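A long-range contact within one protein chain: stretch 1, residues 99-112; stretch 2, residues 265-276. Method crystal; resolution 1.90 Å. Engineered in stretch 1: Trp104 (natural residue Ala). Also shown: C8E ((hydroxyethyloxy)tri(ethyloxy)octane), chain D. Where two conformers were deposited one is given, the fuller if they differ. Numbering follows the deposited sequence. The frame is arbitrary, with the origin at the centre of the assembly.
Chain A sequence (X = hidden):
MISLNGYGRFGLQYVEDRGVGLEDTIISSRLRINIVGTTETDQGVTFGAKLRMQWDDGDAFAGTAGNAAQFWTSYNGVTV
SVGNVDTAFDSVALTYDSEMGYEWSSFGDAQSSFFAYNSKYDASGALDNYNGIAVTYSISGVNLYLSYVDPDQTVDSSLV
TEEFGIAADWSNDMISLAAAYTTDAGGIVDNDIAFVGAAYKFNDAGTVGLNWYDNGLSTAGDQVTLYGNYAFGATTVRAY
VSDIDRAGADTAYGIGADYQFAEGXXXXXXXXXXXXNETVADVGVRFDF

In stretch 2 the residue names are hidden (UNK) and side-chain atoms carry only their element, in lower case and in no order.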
ATOM      1  N   GLU A  99      30.768   1.500  -3.847  1.00 22.53           N
ATOM      2  CA  GLU A  99      29.816   2.360  -3.110  1.00 21.87           C
ATOM      3  C   GLU A  99      30.164   2.519  -1.644  1.00 22.17           C
ATOM      4  O   GLU A  99      30.753   1.657  -1.000  1.00 22.36           O
ATOM      5  CB  GLU A  99      28.374   1.852  -3.308  1.00 21.30           C
ATOM      6  CG  GLU A  99      27.898   2.105  -4.754  1.00 21.69           C
ATOM      7  CD  GLU A  99      26.553   1.453  -5.053  1.00 23.05           C
ATOM      8  OE1 GLU A  99      26.094   0.626  -4.217  1.00 22.71           O
ATOM      9  OE2 GLU A  99      25.938   1.763  -6.108  1.00 21.50           O
ATOM     10  N   MET A 100      29.783   3.650  -1.058  1.00 21.20           N
ATOM     11  CA  MET A 100      30.046   3.984   0.311  1.00 20.69           C
ATOM     12  C   MET A 100      29.051   5.027   0.862  1.00 19.89           C
ATOM     13  O   MET A 100      28.256   5.560   0.076  1.00 20.16           O
ATOM     14  CB  MET A 100      31.471   4.589   0.417  1.00 20.62           C
ATOM     15  CG  MET A 100      31.706   5.635  -0.695  1.00 22.49           C
ATOM     16  SD  MET A 100      33.223   6.604  -0.356  1.00 23.81           S
ATOM     17  CE  MET A 100      34.459   5.378  -0.676  1.00 21.13           C
ATOM     18  N   GLY A 101      29.119   5.253   2.158  1.00 18.84           N
ATOM     19  CA  GLY A 101      28.219   6.205   2.806  1.00 19.62           C
ATOM     20  C   GLY A 101      26.866   5.496   3.100  1.00 20.22           C
ATOM     21  O   GLY A 101      26.605   4.380   2.599  1.00 19.05           O
ATOM     22  N   TYR A 102      26.008   6.171   3.866  1.00 19.60           N
ATOM     23  CA  TYR A 102      24.741   5.515   4.231  1.00 21.30           C
ATOM     24  C   TYR A 102      23.774   5.421   3.071  1.00 21.18           C
ATOM     25  O   TYR A 102      22.784   4.666   3.172  1.00 22.63           O
ATOM     26  CB  TYR A 102      24.119   6.216   5.438  1.00 20.13           C
ATOM     27  CG  TYR A 102      23.205   7.381   5.233  1.00 21.54           C
ATOM     28  CD1 TYR A 102      23.698   8.632   4.951  1.00 20.41           C
ATOM     29  CD2 TYR A 102      21.797   7.221   5.298  1.00 20.66           C
ATOM     30  CE1 TYR A 102      22.863   9.729   4.813  1.00 20.70           C
ATOM     31  CE2 TYR A 102      20.945   8.304   5.107  1.00 20.03           C
ATOM     32  CZ  TYR A 102      21.494   9.556   4.911  1.00 20.59           C
ATOM     33  OH  TYR A 102      20.732  10.637   4.732  1.00 20.44           O
ATOM     34  N   GLU A 103      24.066   6.041   1.923  1.00 21.99           N
ATOM     35  CA  GLU A 103      23.162   5.868   0.784  1.00 22.77           C
ATOM     36  C   GLU A 103      23.796   5.008  -0.294  1.00 22.54           C
ATOM     37  O   GLU A 103      23.214   4.991  -1.391  1.00 22.64           O
ATOM     38  CB  GLU A 103      22.748   7.228   0.211  1.00 24.97           C
ATOM     39  CG  GLU A 103      22.047   8.057   1.285  1.00 31.21           C
ATOM     40  CD  GLU A 103      21.910   9.506   0.818  1.00 37.33           C
ATOM     41  OE1 GLU A 103      22.962  10.173   0.597  1.00 41.40           O
ATOM     42  OE2 GLU A 103      20.764   9.919   0.681  1.00 39.17           O
ATOM     43  N   TRP A 104      24.887   4.293  -0.055  1.00 22.63           N
ATOM     44  CA  TRP A 104      25.551   3.432  -1.009  1.00 22.08           C
ATOM     45  C   TRP A 104      25.702   4.124  -2.364  1.00 21.54           C
ATOM     46  O   TRP A 104      25.165   3.679  -3.376  1.00 21.33           O
ATOM     47  CB  TRP A 104      24.837   2.028  -1.295  1.00 26.40           C
ATOM     48  CG  TRP A 104      24.839   1.566   0.149  1.00 34.49           C
ATOM     49  CD1 TRP A 104      23.801   1.480   0.984  1.00 33.82           C
ATOM     50  CD2 TRP A 104      26.031   1.247   0.855  1.00 37.30           C
ATOM     51  NE1 TRP A 104      24.345   1.150   2.272  1.00 38.80           N
ATOM     52  CE2 TRP A 104      25.660   1.034   2.173  1.00 39.06           C
ATOM     53  CE3 TRP A 104      27.386   1.126   0.498  1.00 39.20           C
ATOM     54  CZ2 TRP A 104      26.590   0.746   3.189  1.00 41.52           C
ATOM     55  CZ3 TRP A 104      28.307   0.811   1.521  1.00 40.00           C
ATOM     56  CH2 TRP A 104      27.926   0.634   2.805  1.00 40.42           C
ATOM     57  N   SER A 105      26.449   5.214  -2.382  1.00 22.01           N
ATOM     58  CA  SER A 105      26.675   5.953  -3.636  1.00 21.70           C
ATOM     59  C   SER A 105      28.185   6.006  -3.965  1.00 22.41           C
ATOM     60  O   SER A 105      29.076   5.852  -3.112  1.00 21.33           O
ATOM     61  CB  SER A 105      26.146   7.381  -3.516  1.00 21.54           C
ATOM     62  OG  SER A 105      26.892   8.084  -2.539  1.00 26.21           O
ATOM     63  N   SER A 106      28.455   6.187  -5.269  1.00 21.49           N
ATOM     64  CA  SER A 106      29.813   6.268  -5.763  1.00 22.00           C
ATOM     65  C   SER A 106      29.787   6.815  -7.201  1.00 22.16           C
ATOM     66  O   SER A 106      29.063   6.285  -8.055  1.00 21.55           O
ATOM     67  CB  SER A 106      30.488   4.870  -5.805  1.00 22.02           C
ATOM     68  OG  SER A 106      31.759   4.922  -6.442  1.00 21.27           O
ATOM     69  N   PHE A 107      30.680   7.796  -7.413  1.00 21.77           N
ATOM     70  CA  PHE A 107      30.909   8.272  -8.800  1.00 22.25           C
ATOM     71  C   PHE A 107      31.605   7.159  -9.587  1.00 22.51           C
ATOM     72  O   PHE A 107      31.568   7.176 -10.836  1.00 22.81           O
ATOM     73  CB  PHE A 107      31.770   9.539  -8.768  1.00 20.73           C
ATOM     74  CG  PHE A 107      31.031  10.730  -8.213  1.00 22.17           C
ATOM     75  CD1 PHE A 107      29.953  11.246  -8.966  1.00 23.85           C
ATOM     76  CD2 PHE A 107      31.390  11.353  -7.040  1.00 22.53           C
ATOM     77  CE1 PHE A 107      29.242  12.364  -8.508  1.00 24.39           C
ATOM     78  CE2 PHE A 107      30.682  12.469  -6.610  1.00 23.82           C
ATOM     79  CZ  PHE A 107      29.620  12.979  -7.342  1.00 23.08           C
ATOM     80  N   GLY A 108      32.205   6.194  -8.910  1.00 22.13           N
ATOM     81  CA  GLY A 108      32.875   5.095  -9.605  1.00 21.95           C
ATOM     82  C   GLY A 108      31.930   4.022 -10.123  1.00 22.64           C
ATOM     83  O   GLY A 108      32.409   3.070 -10.772  1.00 22.12           O
ATOM     84  N   ASP A 109      30.609   4.148  -9.870  1.00 22.12           N
ATOM     85  CA  ASP A 109      29.644   3.215 -10.459  1.00 22.65           C
ATOM     86  C   ASP A 109      29.563   3.559 -11.964  1.00 22.55           C
ATOM     87  O   ASP A 109      29.891   4.701 -12.358  1.00 22.51           O
ATOM     88  CB  ASP A 109      28.270   3.509  -9.845  1.00 22.77           C
ATOM     89  CG  ASP A 109      28.048   2.844  -8.492  1.00 22.67           C
ATOM     90  OD1 ASP A 109      28.865   2.014  -8.006  1.00 22.28           O
ATOM     91  OD2 ASP A 109      26.978   3.148  -7.888  1.00 23.37           O
ATOM     92  N   ALA A 110      29.152   2.662 -12.807  1.00 23.18           N
ATOM     93  CA  ALA A 110      29.036   2.859 -14.240  1.00 23.57           C
ATOM     94  C   ALA A 110      28.226   4.110 -14.579  1.00 25.06           C
ATOM     95  O   ALA A 110      27.138   4.341 -14.022  1.00 24.45           O
ATOM     96  CB  ALA A 110      28.348   1.651 -14.844  1.00 23.02           C
ATOM     97  N   GLN A 111      28.713   4.898 -15.542  1.00 25.15           N
ATOM     98  CA  GLN A 111      27.975   6.097 -15.946  1.00 26.70           C
ATOM     99  C   GLN A 111      27.238   5.833 -17.266  1.00 27.42           C
ATOM    100  O   GLN A 111      27.445   6.518 -18.268  1.00 29.50           O
ATOM    101  CB  GLN A 111      28.959   7.259 -16.174  1.00 26.58           C
ATOM    102  CG  GLN A 111      29.827   7.544 -14.962  1.00 25.67           C
ATOM    103  CD  GLN A 111      29.019   8.161 -13.838  1.00 27.47           C
ATOM    104  OE1 GLN A 111      28.426   9.220 -14.033  1.00 28.38           O
ATOM    105  NE2 GLN A 111      28.947   7.556 -12.672  1.00 27.22           N
ATOM    106  N   SER A 112      26.386   4.824 -17.268  1.00 27.41           N
ATOM    107  CA  SER A 112      25.589   4.489 -18.467  1.00 27.00           C
ATOM    108  C   SER A 112      24.127   4.366 -18.056  1.00 26.99           C
ATOM    109  O   SER A 112      23.801   4.458 -16.852  1.00 25.64           O
ATOM    110  CB  SER A 112      26.092   3.190 -19.096  1.00 29.27           C
ATOM    111  OG  SER A 112      26.244   2.193 -18.103  1.00 31.66           O
ATOM    112  N   UNK A 265      22.308  -3.131  12.220  1.00 25.32           N
ATOM    113  CA  UNK A 265      22.372  -1.654  12.361  1.00 24.51           C
ATOM    114  C   UNK A 265      23.750  -1.140  11.911  1.00 26.18           C
ATOM    115  O   UNK A 265      24.786  -1.524  12.497  1.00 25.41           O
ATOM    116  c   UNK A 265      22.121  -1.162  13.782  1.00 22.89           C
ATOM    117  c   UNK A 265      22.201   0.372  13.882  1.00 21.97           C
ATOM    118  c   UNK A 265      20.735  -1.536  14.306  1.00 22.57           C
ATOM    119  N   UNK A 266      23.772  -0.304  10.862  1.00 24.85           N
ATOM    120  CA  UNK A 266      25.100   0.130  10.378  1.00 25.24           C
ATOM    121  C   UNK A 266      25.187   1.623  10.260  1.00 24.58           C
ATOM    122  O   UNK A 266      24.241   2.243   9.720  1.00 24.51           O
ATOM    123  c   UNK A 266      27.090  -1.122   7.393  1.00 37.48           C
ATOM    124  c   UNK A 266      26.416  -0.047   8.210  1.00 32.48           C
ATOM    125  n   UNK A 266      26.705  -2.709   5.593  1.00 44.35           N
ATOM    126  c   UNK A 266      26.411  -1.287   6.049  1.00 41.33           C
ATOM    127  c   UNK A 266      25.340  -0.624   9.064  1.00 27.87           C
ATOM    128  N   UNK A 267      26.231   2.268  10.818  1.00 24.15           N
ATOM    129  CA  UNK A 267      26.373   3.735  10.701  1.00 22.92           C
ATOM    130  C   UNK A 267      27.405   4.007   9.602  1.00 23.93           C
ATOM    131  O   UNK A 267      28.435   3.293   9.588  1.00 24.35           O
ATOM    132  c   UNK A 267      26.882   4.344  11.987  1.00 23.36           C
ATOM    133  c   UNK A 267      25.889   3.947  13.090  1.00 25.32           C
ATOM    134  c   UNK A 267      26.954   5.876  11.949  1.00 23.70           C
ATOM    135  N   UNK A 268      27.125   4.824   8.605  1.00 23.02           N
ATOM    136  CA  UNK A 268      28.086   4.997   7.515  1.00 23.44           C
ATOM    137  C   UNK A 268      28.160   6.472   7.135  1.00 23.24           C
ATOM    138  O   UNK A 268      27.211   7.235   7.352  1.00 23.28           O
ATOM    139  c   UNK A 268      27.700   4.322   6.192  1.00 23.23           C
ATOM    140  o   UNK A 268      27.408   2.950   6.413  1.00 27.40           O
ATOM    141  N   UNK A 269      29.276   6.843   6.556  1.00 23.10           N
ATOM    142  CA  UNK A 269      29.489   8.223   6.110  1.00 22.84           C
ATOM    143  C   UNK A 269      30.526   8.248   4.971  1.00 23.40           C
ATOM    144  O   UNK A 269      31.259   7.282   4.822  1.00 22.48           O
ATOM    145  N   UNK A 270      30.523   9.340   4.163  1.00 22.77           N
ATOM    146  CA  UNK A 270      31.512   9.364   3.096  1.00 22.46           C
ATOM    147  C   UNK A 270      31.702  10.826   2.705  1.00 22.62           C
ATOM    148  O   UNK A 270      30.882  11.636   3.088  1.00 23.04           O
ATOM    149  c   UNK A 270      31.128   8.545   1.885  1.00 22.17           C
ATOM    150  o   UNK A 270      30.038   9.165   1.197  1.00 22.64           O
ATOM    151  N   UNK A 271      32.787  11.107   2.029  1.00 23.05           N
ATOM    152  CA  UNK A 271      33.079  12.431   1.462  1.00 23.24           C
ATOM    153  C   UNK A 271      33.526  12.072   0.039  1.00 23.83           C
ATOM    154  O   UNK A 271      34.377  11.192  -0.144  1.00 23.43           O
ATOM    155  c   UNK A 271      34.021  14.707   2.019  0.50 24.94           C
ATOM    156  c   UNK A 271      34.031  13.214   2.334  0.50 24.80           C
ATOM    157  c   UNK A 271      35.436  12.643   2.245  0.50 26.26           C
ATOM    158  N   UNK A 272      32.918  12.631  -0.989  1.00 23.03           N
ATOM    159  CA  UNK A 272      33.237  12.256  -2.350  1.00 24.63           C
ATOM    160  C   UNK A 272      33.345  13.456  -3.272  1.00 24.18           C
ATOM    161  O   UNK A 272      32.747  14.503  -3.039  1.00 25.36           O
ATOM    162  o   UNK A 272      30.890   8.741  -3.782  1.00 25.50           O
ATOM    163  c   UNK A 272      32.003  10.019  -2.069  1.00 22.63           C
ATOM    164  c   UNK A 272      30.928   9.098  -2.597  1.00 24.68           C
ATOM    165  n   UNK A 272      29.972   8.711  -1.750  1.00 25.09           N
ATOM    166  c   UNK A 272      32.131  11.299  -2.889  1.00 22.55           C
ATOM    167  N   UNK A 273      34.103  13.299  -4.336  1.00 25.06           N
ATOM    168  CA  UNK A 273      34.323  14.397  -5.309  1.00 25.97           C
ATOM    169  C   UNK A 273      34.071  13.859  -6.710  1.00 26.12           C
ATOM    170  O   UNK A 273      34.657  12.814  -7.067  1.00 26.09           O
ATOM    171  o   UNK A 273      36.010  16.046  -5.857  1.00 30.45           O
ATOM    172  c   UNK A 273      35.762  14.903  -5.078  1.00 27.41           C
ATOM    173  N   UNK A 274      33.216  14.510  -7.501  1.00 26.22           N
ATOM    174  CA  UNK A 274      32.810  14.065  -8.779  1.00 27.48           C
ATOM    175  C   UNK A 274      33.652  14.397 -10.003  1.00 28.31           C
ATOM    176  O   UNK A 274      34.699  15.037  -9.876  1.00 28.79           O
ATOM    177  N   UNK A 275      33.190  13.988 -11.174  1.00 28.19           N
ATOM    178  CA  UNK A 275      33.897  14.248 -12.427  1.00 29.28           C
ATOM    179  C   UNK A 275      33.828  15.736 -12.848  1.00 30.55           C
ATOM    180  O   UNK A 275      34.668  16.172 -13.648  1.00 29.06           O
ATOM    181  c   UNK A 275      34.629  11.256 -13.221  1.00 24.97           C
ATOM    182  c   UNK A 275      32.228  11.207 -13.029  1.00 26.54           C
ATOM    183  c   UNK A 275      33.361  13.389 -13.570  1.00 27.04           C
ATOM    184  c   UNK A 275      34.708   9.882 -12.999  1.00 26.87           C
ATOM    185  c   UNK A 275      33.533   9.173 -12.740  1.00 26.31           C
ATOM    186  c   UNK A 275      32.310   9.855 -12.760  1.00 26.03           C
ATOM    187  c   UNK A 275      33.440  11.912 -13.264  1.00 26.81           C
ATOM    188  N   UNK A 276      32.896  16.491 -12.290  1.00 30.35           N
ATOM    189  CA  UNK A 276      32.765  17.918 -12.573  1.00 33.12           C
ATOM    190  C   UNK A 276      33.065  18.712 -11.312  1.00 33.35           C
ATOM    191  O   UNK A 276      32.514  19.777 -11.064  1.00 34.31           O
ATOM    192  c   UNK A 276      31.350  18.241 -13.064  1.00 34.14           C
TER
HETATM  193  C1  C8E D 292      26.952  19.289   8.256  1.00 79.77           C
HETATM  194  C2  C8E D 292      27.220  18.834   6.872  1.00 80.38           C
HETATM  195  C3  C8E D 292      28.198  17.770   6.818  1.00 80.58           C
HETATM  196  C4  C8E D 292      27.437  16.504   6.989  1.00 80.98           C
HETATM  197  C5  C8E D 292      28.347  15.511   6.363  1.00 82.11           C
HETATM  198  C6  C8E D 292      28.794  14.590   7.377  1.00 83.79           C
HETATM  199  C7  C8E D 292      30.065  14.144   6.822  1.00 85.37           C
HETATM  200  C8  C8E D 292      30.710  13.278   7.849  1.00 87.04           C
HETATM  201  O9  C8E D 292      31.495  12.151   7.447  1.00 88.63           O
HETATM  202  C10 C8E D 292      32.796  12.433   6.938  1.00 89.91           C
HETATM  203  C11 C8E D 292      33.230  11.226   6.156  1.00 91.04           C
HETATM  204  O12 C8E D 292      33.701  10.171   7.054  1.00 91.85           O
HETATM  205  C13 C8E D 292      34.915   9.537   6.593  1.00 93.04           C
HETATM  206  C14 C8E D 292      36.277   9.462   7.356  1.00 94.71           C
HETATM  207  O15 C8E D 292      37.523   8.963   6.750  1.00 96.45           O
HETATM  208  C16 C8E D 292      37.942   7.728   7.388  1.00 97.42           C
HETATM  209  C17 C8E D 292      38.804   7.910   8.642  1.00 98.30           C
HETATM  210  O18 C8E D 292      39.708   6.971   9.250  1.00 98.66           O
HETATM  211  C19 C8E D 292      39.228   5.652   9.613  1.00 98.46           C
HETATM  212  C20 C8E D 292      38.664   5.242  11.041  1.00 97.84           C
HETATM  213  O21 C8E D 292      37.397   5.880  11.343  1.00 97.65           O

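Position 265 carries three side-chain carbons, one bonded to the other two. This branching at CB identifies Val265, whose side chain is out of reach of stretch 1.

At position 266 four carbons run in a row and end in nitrogen, and the last carbon before the nitrogen lies against CZ2 of Trp104, an engineered residue that replaces alanine. An unbranched chain ending in nitrogen is lysine. Lys266 points toward stretch 1, and its CE lies 3.5 Å from CZ2 of Trp104. The CA-to-CB bond of Trp104 points away, so the contact depends on the far end of its indole.

Position 267 again has one carbon carrying two others, hence Val267. Its CB is directed away, as alternation along a strand requires.

Position 268 has one carbon followed by one oxygen. The carbon, CB, lies 3.4 Å from both C of Gly101 and N of Tyr102, packing against the peptide between them. One carbon and a terminal oxygen make this Ser268; its OG is hydrogen-bonded elsewhere in the structure.

Position 269 has no side-chain atoms and is therefore Gly269. Its CA is 4.1 Å from CA of Gly101, a close backbone approach.

Position 270 repeats the carbon-then-oxygen pattern, with CB 3.6 Å from SD of Met100. This is Ser270. Its OG stands 3.8 Å from CA of Gly101, where an ideal CB would come within 2.8 Å of that oxygen and clash; the positive phi of Gly101, 83°, also favours glycine. On the bound detergent, C11 lies 3.8 Å from C of Ser270.

Position 271 shows a branched trio of carbons pointing away from stretch 1: Val271, deposited in two conformers.

At position 272 three carbons lead to a terminal oxygen and nitrogen, and the nitrogen lies near OG and O of Ser105. This amide is that of Gln272. Its NE2 donates to OG of Ser105 at 3.2 Å (144°) and, weakly, to O of Ser105 at 3.3 Å (135°). The same nitrogen donates to OG of Ser270 at 3.0 Å (168°). Of these partners, only the backbone O of Ser105 must be an acceptor, so that weak bond is the one that favours nitrogen at this end.

Position 273 has one carbon and one oxygen, directed away, and is Ser273. Its backbone O approaches CD2 of Phe107 at 3.6 Å.

Position 274 lacks side-chain atoms, so it is Gly274. Its CA sits 3.5 Å from the centroid of the Phe107 ring, 14° off the normal, a CH-pi contact over one face. An ideal CB here would clash with CZ of Phe107 at 2.9 Å.

Position 275 has one carbon leading to a six-carbon ring, with no oxygen, and the ring edge meets O of Phe107. This is Phe275. Its CE2 is 3.4 Å from O of Phe107 and 4.0 Å from CB of Phe107.

Position 276 has a single carbon, so it is Ala276, beyond reach of stretch 1.

The contact buries 660 Å². Inward side chains from alternate strand positions meet the loop, the Gln272 amide provides the hydrogen bonds across it, and Phe107 packs against Gly274 and Phe275. Close backbone approach at Gly101 completes the fit.

Stretch 2, residues 265-276: VKVSGSVQSGFA
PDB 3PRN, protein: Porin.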